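Local coordinates for adhesion G-protein coupled receptor G6 (Danio rerio, PDB 6V55) that belongs to the adhesion G-protein-coupled receptors, is linked to myelination, and probably mediates cell adhesion and regulates signalling through its large calcium-binding extracellular region, at residues V520-A525 against A558-T563; A551-T556 against V591-F596. All coordinates share one frame; numbering follows the deposited sequence.

Contact 1 (V520-A525 against A558-T563); sequences VAVQLA and ASTVVT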
loop_
_atom_site.group_PDB
_atom_site.type_symbol
_atom_site.label_atom_id
_atom_site.label_comp_id
_atom_site.label_asym_id
_atom_site.label_seq_id
_atom_site.Cartn_x
_atom_site.Cartn_y
_atom_site.Cartn_z
ATOM N N VAL A 520 -21.598 18.175 -7.938
ATOM C CA VAL A 520 -21.308 18.849 -6.669
ATOM C C VAL A 520 -21.870 18.052 -5.490
ATOM O O VAL A 520 -21.169 17.811 -4.497
ATOM C CB VAL A 520 -21.886 20.275 -6.694
ATOM C CG1 VAL A 520 -21.892 20.915 -5.312
ATOM C CG2 VAL A 520 -21.135 21.120 -7.626
ATOM N N ALA A 521 -23.130 17.594 -5.609
ATOM C CA ALA A 521 -23.798 16.897 -4.516
ATOM C C ALA A 521 -23.152 15.553 -4.218
ATOM O O ALA A 521 -23.040 15.182 -3.047
ATOM C CB ALA A 521 -25.271 16.706 -4.842
ATOM N N VAL A 522 -22.682 14.852 -5.260
ATOM C CA VAL A 522 -21.996 13.570 -5.101
ATOM C C VAL A 522 -20.665 13.760 -4.369
ATOM O O VAL A 522 -20.356 13.014 -3.428
ATOM C CB VAL A 522 -21.828 12.908 -6.486
ATOM C CG1 VAL A 522 -20.706 11.955 -6.530
ATOM C CG2 VAL A 522 -23.074 12.156 -6.871
ATOM N N GLN A 523 -19.906 14.816 -4.715
ATOM C CA GLN A 523 -18.615 15.038 -4.062
ATOM C C GLN A 523 -18.768 15.445 -2.600
ATOM O O GLN A 523 -18.078 14.887 -1.741
ATOM C CB GLN A 523 -17.782 16.084 -4.812
ATOM C CG GLN A 523 -17.370 15.773 -6.276
ATOM C CD GLN A 523 -17.456 14.294 -6.698
ATOM O OE1 GLN A 523 -16.762 13.403 -6.167
ATOM N NE2 GLN A 523 -18.315 14.037 -7.683
ATOM N N LEU A 524 -19.723 16.345 -2.299
ATOM C CA LEU A 524 -19.993 16.745 -0.927
ATOM C C LEU A 524 -20.527 15.585 -0.089
ATOM O O LEU A 524 -20.204 15.498 1.100
ATOM C CB LEU A 524 -20.995 17.897 -0.903
ATOM C CG LEU A 524 -20.680 19.234 -1.579
ATOM C CD1 LEU A 524 -21.800 20.233 -1.336
ATOM C CD2 LEU A 524 -19.323 19.811 -1.195
ATOM N N ALA A 525 -21.288 14.663 -0.699
ATOM C CA ALA A 525 -21.756 13.466 0.002
ATOM C C ALA A 525 -20.621 12.506 0.352
ATOM O O ALA A 525 -20.741 11.747 1.326
ATOM C CB ALA A 525 -22.799 12.730 -0.844
ATOM N N ALA A 558 -32.137 14.130 -5.181
ATOM C CA ALA A 558 -32.554 14.262 -3.795
ATOM C C ALA A 558 -31.998 13.146 -2.913
ATOM O O ALA A 558 -31.864 13.331 -1.696
ATOM C CB ALA A 558 -34.064 14.289 -3.702
ATOM N N SER A 559 -31.660 11.997 -3.495
ATOM C CA SER A 559 -31.087 10.935 -2.681
ATOM C C SER A 559 -29.665 11.276 -2.274
ATOM O O SER A 559 -29.238 10.916 -1.178
ATOM C CB SER A 559 -31.149 9.601 -3.405
ATOM O OG SER A 559 -29.903 9.294 -4.001
ATOM N N THR A 560 -28.949 12.037 -3.096
ATOM C CA THR A 560 -27.627 12.482 -2.683
ATOM C C THR A 560 -27.721 13.580 -1.634
ATOM O O THR A 560 -26.938 13.594 -0.670
ATOM C CB THR A 560 -26.834 12.951 -3.895
ATOM O OG1 THR A 560 -27.114 12.089 -5.003
ATOM C CG2 THR A 560 -25.391 12.871 -3.611
ATOM N N VAL A 561 -28.702 14.476 -1.781
ATOM C CA VAL A 561 -28.816 15.603 -0.864
ATOM C C VAL A 561 -29.291 15.130 0.509
ATOM O O VAL A 561 -28.796 15.624 1.527
ATOM C CB VAL A 561 -29.714 16.687 -1.509
ATOM C CG1 VAL A 561 -30.116 17.802 -0.548
ATOM C CG2 VAL A 561 -29.002 17.285 -2.688
ATOM N N VAL A 562 -30.105 14.063 0.562
ATOM C CA VAL A 562 -30.612 13.565 1.845
ATOM C C VAL A 562 -29.497 12.857 2.613
ATOM O O VAL A 562 -29.473 12.864 3.860
ATOM C CB VAL A 562 -31.899 12.726 1.588
ATOM C CG1 VAL A 562 -32.187 11.640 2.617
ATOM C CG2 VAL A 562 -33.095 13.669 1.556
ATOM N N THR A 563 -28.472 12.390 1.894
ATOM C CA THR A 563 -27.419 11.745 2.636
ATOM C C THR A 563 -26.265 12.671 2.960
ATOM O O THR A 563 -25.424 12.288 3.783
ATOM C CB THR A 563 -26.947 10.507 1.890
ATOM O OG1 THR A 563 -26.321 10.881 0.660
ATOM C CG2 THR A 563 -28.146 9.638 1.575
#
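Thr560 carries most of this crossing. Its methyl CG2, anti to the backbone N, reaches straight at helix 520-525, while OG1 (chi1 -39°) turns back along its own helix and bonds to Thr556 O one turn earlier. The methyl therefore meets the partner and the hydroxyl is spent at home. CG2 lies 3.3 Å from Ala521 O, a carbonyl that already accepts the helical bond from Ala525 N, and it also approaches Val522 N. Around it stand the methyls of two alanines one turn apart: Ala521 CB is 4.0 Å from CG2, and Ala525 CB is 3.8 Å from it. On the outer flank Val522 CG2 crosses the threonine obliquely, 4.1 Å from Thr560 CG2. Val561 comes next and touches more lightly, its CG2 4.3 Å from Ala521 CB; Val561 also packs on Leu547 and Val548 of helix 534-550 and on Leu590 of helix 573-593. Thr563 closes the contact one turn on. Its OG1 donates to Thr560 O at 3.1 Å, approaching from above the carbonyl plane, and lies loosely near Ala525 CB, 4.3 Å away. These are neighbouring helices of the helical part of what is, given the GPS motif, a GAIN domain. Their axes approach to 8.9 Å and run at 30° to one another, a spacing consistent with the small alanines. Because both threonine hydroxyls bond to main-chain carbonyls of their own helix, the segments meet mainly through methyl groups, set against each other and against the main chain around Ala521.

Contact 2 (A551-T556 against V591-F596); sequences AKINAT and VQKIEF. With NAG (2-acetamido-2-deoxy-beta-D-glucopyranose), chain G.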
loop_
_atom_site.group_PDB
_atom_site.type_symbol
_atom_site.label_atom_id
_atom_site.label_comp_id
_atom_site.label_asym_id
_atom_site.label_seq_id
_atom_site.Cartn_x
_atom_site.Cartn_y
_atom_site.Cartn_z
ATOM N N ALA A 551 -31.432 24.297 -8.461
ATOM C CA ALA A 551 -31.593 23.130 -9.313
ATOM C C ALA A 551 -33.025 22.617 -9.287
ATOM O O ALA A 551 -33.778 22.848 -8.344
ATOM C CB ALA A 551 -30.634 22.011 -8.905
ATOM N N LYS A 552 -33.401 21.933 -10.362
ATOM C CA LYS A 552 -34.638 21.173 -10.395
ATOM C C LYS A 552 -34.341 19.783 -9.862
ATOM O O LYS A 552 -33.309 19.193 -10.191
ATOM C CB LYS A 552 -35.208 21.110 -11.816
ATOM C CG LYS A 552 -35.270 22.477 -12.525
ATOM C CD LYS A 552 -36.412 22.557 -13.559
ATOM C CE LYS A 552 -37.285 23.824 -13.375
ATOM N NZ LYS A 552 -38.158 23.834 -12.141
ATOM N N ILE A 553 -35.237 19.266 -9.026
ATOM C CA ILE A 553 -34.940 18.116 -8.177
ATOM C C ILE A 553 -35.759 16.913 -8.621
ATOM O O ILE A 553 -36.991 16.935 -8.535
ATOM C CB ILE A 553 -35.225 18.426 -6.702
ATOM C CG1 ILE A 553 -34.582 19.754 -6.274
ATOM C CG2 ILE A 553 -34.787 17.268 -5.870
ATOM C CD1 ILE A 553 -33.126 19.735 -6.247
ATOM N N ASN A 554 -35.082 15.855 -9.080
ATOM C CA ASN A 554 -35.696 14.536 -9.180
ATOM C C ASN A 554 -35.111 13.649 -8.078
ATOM O O ASN A 554 -34.383 14.133 -7.190
ATOM C CB ASN A 554 -35.546 13.901 -10.577
ATOM C CG ASN A 554 -34.194 14.134 -11.217
ATOM O OD1 ASN A 554 -33.170 14.195 -10.537
ATOM N ND2 ASN A 554 -34.190 14.251 -12.558
ATOM N N ALA A 555 -35.449 12.352 -8.148
ATOM C CA ALA A 555 -35.163 11.389 -7.084
ATOM C C ALA A 555 -33.672 11.194 -6.835
ATOM O O ALA A 555 -33.241 11.184 -5.676
ATOM C CB ALA A 555 -35.780 10.038 -7.419
ATOM N N THR A 556 -32.871 11.021 -7.899
ATOM C CA THR A 556 -31.462 10.683 -7.696
ATOM C C THR A 556 -30.675 11.877 -7.180
ATOM O O THR A 556 -29.771 11.697 -6.351
ATOM C CB THR A 556 -30.827 10.140 -8.978
ATOM O OG1 THR A 556 -30.700 11.191 -9.947
ATOM C CG2 THR A 556 -31.687 9.018 -9.553
ATOM N N VAL A 591 -38.069 18.974 -0.466
ATOM C CA VAL A 591 -39.319 18.231 -0.465
ATOM C C VAL A 591 -40.416 18.997 -1.214
ATOM O O VAL A 591 -41.273 18.389 -1.874
ATOM C CB VAL A 591 -39.660 17.899 1.009
ATOM C CG1 VAL A 591 -40.998 17.273 1.163
ATOM C CG2 VAL A 591 -38.643 16.897 1.529
ATOM N N GLN A 592 -40.385 20.326 -1.176
ATOM C CA GLN A 592 -41.353 21.106 -1.944
ATOM C C GLN A 592 -41.106 20.997 -3.445
ATOM O O GLN A 592 -42.062 20.974 -4.226
ATOM C CB GLN A 592 -41.297 22.574 -1.523
ATOM C CG GLN A 592 -41.646 22.819 -0.066
ATOM C CD GLN A 592 -43.104 22.551 0.231
ATOM O OE1 GLN A 592 -43.975 22.766 -0.625
ATOM N NE2 GLN A 592 -43.386 22.070 1.445
ATOM N N LYS A 593 -39.851 20.855 -3.856
ATOM C CA LYS A 593 -39.463 20.993 -5.249
ATOM C C LYS A 593 -39.289 19.673 -5.960
ATOM O O LYS A 593 -38.951 19.681 -7.152
ATOM C CB LYS A 593 -38.137 21.747 -5.363
ATOM C CG LYS A 593 -38.206 23.191 -4.980
ATOM C CD LYS A 593 -37.564 24.054 -6.012
ATOM C CE LYS A 593 -36.148 23.660 -6.231
ATOM N NZ LYS A 593 -35.316 24.879 -6.210
ATOM N N ILE A 594 -39.426 18.554 -5.263
ATOM C CA ILE A 594 -39.047 17.278 -5.856
ATOM C C ILE A 594 -40.100 16.871 -6.882
ATOM O O ILE A 594 -41.306 17.053 -6.664
ATOM C CB ILE A 594 -38.817 16.208 -4.772
ATOM C CG1 ILE A 594 -38.446 14.894 -5.396
ATOM C CG2 ILE A 594 -40.021 15.954 -3.888
ATOM C CD1 ILE A 594 -37.673 14.127 -4.501
ATOM N N GLU A 595 -39.637 16.470 -8.066
ATOM C CA GLU A 595 -40.501 15.946 -9.111
ATOM C C GLU A 595 -40.486 14.425 -9.028
ATOM O O GLU A 595 -39.412 13.821 -8.958
ATOM C CB GLU A 595 -40.033 16.430 -10.485
ATOM C CG GLU A 595 -40.175 17.941 -10.718
ATOM C CD GLU A 595 -38.956 18.557 -11.414
ATOM O OE1 GLU A 595 -38.465 19.614 -10.941
ATOM O OE2 GLU A 595 -38.477 17.979 -12.422
ATOM N N PHE A 596 -41.667 13.809 -9.008
ATOM C CA PHE A 596 -41.761 12.352 -8.968
ATOM C C PHE A 596 -42.936 11.896 -9.825
ATOM O O PHE A 596 -43.794 12.698 -10.206
ATOM C CB PHE A 596 -41.866 11.827 -7.524
ATOM C CG PHE A 596 -43.155 12.160 -6.821
ATOM C CD1 PHE A 596 -43.369 13.434 -6.269
ATOM C CD2 PHE A 596 -44.130 11.179 -6.645
ATOM C CE1 PHE A 596 -44.552 13.738 -5.601
ATOM C CE2 PHE A 596 -45.324 11.466 -5.970
ATOM C CZ PHE A 596 -45.532 12.745 -5.443
HETATM C C1 NAG G . -33.047 14.521 -13.428
HETATM C C2 NAG G . -32.815 13.461 -14.539
HETATM C C3 NAG G . -31.824 13.972 -15.604
HETATM C C4 NAG G . -32.199 15.355 -16.121
HETATM C C5 NAG G . -32.323 16.331 -14.954
HETATM C C6 NAG G . -32.768 17.713 -15.382
HETATM C C7 NAG G . -33.125 11.177 -13.684
HETATM C C8 NAG G . -32.445 9.966 -13.115
HETATM N N2 NAG G . -32.332 12.213 -13.968
HETATM O O3 NAG G . -31.800 13.063 -16.702
HETATM O O4 NAG G . -31.213 15.819 -17.040
HETATM O O5 NAG G . -33.313 15.837 -14.040
HETATM O O6 NAG G . -33.516 18.384 -14.375
HETATM O O7 NAG G . -34.340 11.217 -13.871
HETATM O O HOH W 1 -37.901 21.489 -9.443
HETATM O O HOH W 2 -37.773 11.615 -9.580
#
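The Glu595 carboxylate has the carbonyl oxygen of Ile553 over one face, with Glu595 CD 3.8 Å from Ile553 O. Its OE1 lies beside Lys552 CB and takes a short 2.5 Å bond from a water that also donates to Lys593 O; Lys552 NZ is near OE1 but too far for a salt bridge. The second flat group, the Asn554 carboxamide, is joined through ND2 to C1 of an N-acetylglucosamine, with C1 on the same side of the C-N bond as OD1. Of the Asn554 side chain, CB is the atom that comes near the other segment, toward Glu595 O; the sugar lies beyond the carboxamide, its O6 near Lys552 CB. Asn554, Ala555 and Thr556 form an Asn-X-Thr sequon, and Asn554 occupies the N-cap position of helix 555-568, so the glycan hangs from the start of that helix. One straight main-chain bond joins the segments: Glu595 N donates to Ile553 O at 2.7 Å (170° at the hydrogen), nearly along the C=O axis, while Ile594 CA adds a CH...O contact to the same oxygen. A second water spans Ala555 N and Glu595 O, 2.8 Å from each of those two atoms. In this GAIN domain the contact ties the turn between helices 534-550 and 555-568 to the exit from helix 573-593, where the chain passes into the β-strands; Ile594 packs on Leu601, Ile603 and Val612 there, and its CB meets Ile553 CG2. Lys593 crosses Ile553 at about a right angle, its bent chain taking NZ to Val548 O, with a weak bond of 3.3 Å from Lys593 NZ to Ala551 O. The ammonium thus sits at the C-terminal end of helix 534-550, where the carbonyls would probably stabilise it.

Overall arrangement
Contacts 1 and 2 have centres 13 Å apart and share helix 555-568: contact 2 is at its start, and contact 1 begins a few residues further on. Their segments alternate along the chain, 520-525, 551-556, 558-563 and 591-596, so the two contacts overlap along the chain. They also touch directly, since Ala558 CB packs 3.7 Å from Ile594 CD1 and 3.8 Å from Ile553 CG2. Helix 555-568 is thereby held by helix 517-527 along one flank and by the end of helix 573-593 near its beginning. Contact 1 joins helix to helix, whereas contact 2 lies where the helical part of the GAIN domain passes to its β-strands.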